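PDB 4CCL: ribosomal protein uL16 3-hydroxylase from Escherichia coli, which catalyses the iron- and 2-oxoglutarate-dependent hydroxylation of an arginine of ribosomal protein uL16, using molecular oxygen. Local coordinates for residues B[114-120]-B[191-197]. Residues are numbered along the deposited sequence; the frame is centred on the assembly and turned at random.
With SO4 (sulfate ion), chain L.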
loop_
_atom_site.group_PDB
_atom_site.type_symbol
_atom_site.label_atom_id
_atom_site.label_comp_id
_atom_site.label_asym_id
_atom_site.label_seq_id
_atom_site.Cartn_x
_atom_site.Cartn_y
_atom_site.Cartn_z
ATOM N N SER B 114 5.665 7.024 -34.252
ATOM C CA SER B 114 6.974 6.514 -34.640
ATOM C C SER B 114 7.306 6.866 -36.086
ATOM O O SER B 114 6.472 6.714 -36.977
ATOM C CB SER B 114 7.063 4.999 -34.429
ATOM O OG SER B 114 6.275 4.296 -35.374
ATOM N N PHE B 115 8.524 7.349 -36.311
ATOM C CA PHE B 115 9.032 7.538 -37.664
ATOM C C PHE B 115 10.129 6.524 -37.928
ATOM O O PHE B 115 11.099 6.445 -37.180
ATOM C CB PHE B 115 9.576 8.954 -37.870
ATOM C CG PHE B 115 10.341 9.127 -39.158
ATOM C CD1 PHE B 115 9.676 9.217 -40.371
ATOM C CD2 PHE B 115 11.725 9.200 -39.152
ATOM C CE1 PHE B 115 10.376 9.375 -41.553
ATOM C CE2 PHE B 115 12.430 9.360 -40.332
ATOM C CZ PHE B 115 11.755 9.447 -41.533
ATOM N N SER B 116 9.979 5.747 -38.994
ATOM C CA SER B 116 10.966 4.726 -39.314
ATOM C C SER B 116 11.451 4.779 -40.764
ATOM O O SER B 116 10.658 4.865 -41.697
ATOM C CB SER B 116 10.420 3.331 -38.986
ATOM O OG SER B 116 9.132 3.141 -39.546
ATOM N N VAL B 117 12.767 4.729 -40.936
ATOM C CA VAL B 117 13.382 4.565 -42.246
ATOM C C VAL B 117 13.323 3.070 -42.565
ATOM O O VAL B 117 13.086 2.274 -41.657
ATOM C CB VAL B 117 14.837 5.060 -42.217
ATOM C CG1 VAL B 117 14.881 6.538 -41.871
ATOM C CG2 VAL B 117 15.641 4.251 -41.223
ATOM N N PRO B 118 13.514 2.679 -43.842
ATOM C CA PRO B 118 13.371 1.263 -44.216
ATOM C C PRO B 118 14.175 0.304 -43.341
ATOM O O PRO B 118 15.354 0.536 -43.081
ATOM C CB PRO B 118 13.910 1.234 -45.647
ATOM C CG PRO B 118 13.586 2.571 -46.182
ATOM C CD PRO B 118 13.713 3.532 -45.029
ATOM N N GLY B 119 13.524 -0.765 -42.896
ATOM C CA GLY B 119 14.128 -1.703 -41.969
ATOM C C GLY B 119 13.959 -1.273 -40.523
ATOM O O GLY B 119 14.134 -2.073 -39.603
ATOM N N GLY B 120 13.609 -0.006 -40.324
ATOM C CA GLY B 120 13.439 0.544 -38.992
ATOM C C GLY B 120 12.219 -0.011 -38.285
ATOM O O GLY B 120 11.176 -0.231 -38.901
ATOM N N ALA B 191 9.407 -0.526 -41.531
ATOM C CA ALA B 191 9.201 0.354 -42.670
ATOM C C ALA B 191 9.703 -0.253 -43.975
ATOM O O ALA B 191 10.767 -0.868 -44.021
ATOM C CB ALA B 191 9.862 1.702 -42.422
ATOM N N LEU B 192 8.909 -0.090 -45.027
ATOM C CA LEU B 192 9.349 -0.387 -46.381
ATOM C C LEU B 192 9.834 0.932 -46.971
ATOM O O LEU B 192 11.014 1.075 -47.299
ATOM C CB LEU B 192 8.210 -0.999 -47.199
ATOM C CG LEU B 192 7.672 -2.318 -46.633
ATOM C CD1 LEU B 192 6.712 -2.989 -47.607
ATOM C CD2 LEU B 192 8.815 -3.254 -46.271
ATOM N N GLU B 193 8.916 1.883 -47.112
ATOM C CA GLU B 193 9.309 3.248 -47.426
ATOM C C GLU B 193 9.406 4.024 -46.116
ATOM O O GLU B 193 9.155 3.465 -45.048
ATOM C CB GLU B 193 8.321 3.905 -48.394
ATOM C CG GLU B 193 8.383 3.358 -49.818
ATOM C CD GLU B 193 7.310 2.323 -50.100
ATOM O OE1 GLU B 193 6.123 2.706 -50.182
ATOM O OE2 GLU B 193 7.653 1.129 -50.239
ATOM N N ASN B 194 9.799 5.294 -46.182
ATOM C CA ASN B 194 9.890 6.123 -44.982
ATOM C C ASN B 194 8.501 6.258 -44.380
ATOM O O ASN B 194 7.568 6.686 -45.053
ATOM C CB ASN B 194 10.428 7.511 -45.328
ATOM C CG ASN B 194 11.933 7.614 -45.183
ATOM O OD1 ASN B 194 12.617 6.631 -44.901
ATOM N ND2 ASN B 194 12.459 8.819 -45.378
ATOM N N ALA B 195 8.362 5.923 -43.102
ATOM C CA ALA B 195 7.033 5.714 -42.547
ATOM C C ALA B 195 6.723 6.445 -41.243
ATOM O O ALA B 195 7.589 6.636 -40.389
ATOM C CB ALA B 195 6.780 4.237 -42.384
HETATM N N MSE B 196 5.460 6.842 -41.116
HETATM C CA MSE B 196 4.931 7.430 -39.894
HETATM C C MSE B 196 3.772 6.584 -39.375
HETATM O O MSE B 196 2.823 6.293 -40.106
HETATM C CB MSE B 196 4.465 8.866 -40.150
HETATM C CG MSE B 196 5.602 9.845 -40.382
HETATM SE SE MSE B 196 6.342 10.533 -38.712
HETATM C CE MSE B 196 5.242 12.131 -38.548
ATOM N N ASN B 197 3.862 6.177 -38.113
ATOM C CA ASN B 197 2.807 5.391 -37.484
ATOM C C ASN B 197 2.260 6.081 -36.245
ATOM O O ASN B 197 3.017 6.636 -35.442
ATOM C CB ASN B 197 3.308 3.989 -37.128
ATOM C CG ASN B 197 3.088 2.988 -38.247
ATOM O OD1 ASN B 197 3.048 1.781 -38.012
ATOM N ND2 ASN B 197 2.939 3.486 -39.469
HETATM S S SO4 L . 5.825 1.183 -33.731
HETATM O O1 SO4 L . 4.892 2.171 -34.264
HETATM O O2 SO4 L . 5.190 0.432 -32.651
HETATM O O3 SO4 L . 6.210 0.250 -34.785
HETATM O O4 SO4 L . 7.006 1.876 -33.225
#
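Phe-115 faces Met-196 in a non-hydrogen-bonded pair of two antiparallel strands, whose short segments 114-116 and 195-197 run at 161° between N-to-C directions. Phe-115 CB meets the selenium SE of Met-196, a selenomethionine, at 3.7 Å. CG, set anti to the backbone N (chi1 169°), swings the ring along the strand toward Asn-194. CD1 then lies beside both Ala-195 O and Met-196 SE, the selenium standing oblique to the ring, 5.1 Å from its centroid, in a Met-aromatic contact. At the far edge CZ meets Asn-194 ND2 at 4.0 Å, near the ring plane, with ring and amide planes 72° apart. With an alanine here, Met-196 SE would probably lose its aromatic neighbour and a gap open between the strands and helix 37-45.

Paired backbone bonds fix this register: Ser-114 with Asn-197 and Ser-116 with Ala-195, each 2.9 Å between N and O in both directions. On the opposite face Ser-114 OG, of an inferred substrate-binding residue, donates a hydrogen bond to O1 of a sulfate, probably from the crystallisation liquor (2.8 Å). Gly-119 N bonds Ala-191 O, tying the type II turn 117-120 to the end of strand 187-191. In the JmjC (cupin) domain, strand 79-83 flanks 108-116, strand 131-135 flanks 195-202, and helix 37-45 covers Phe-115 and Met-196.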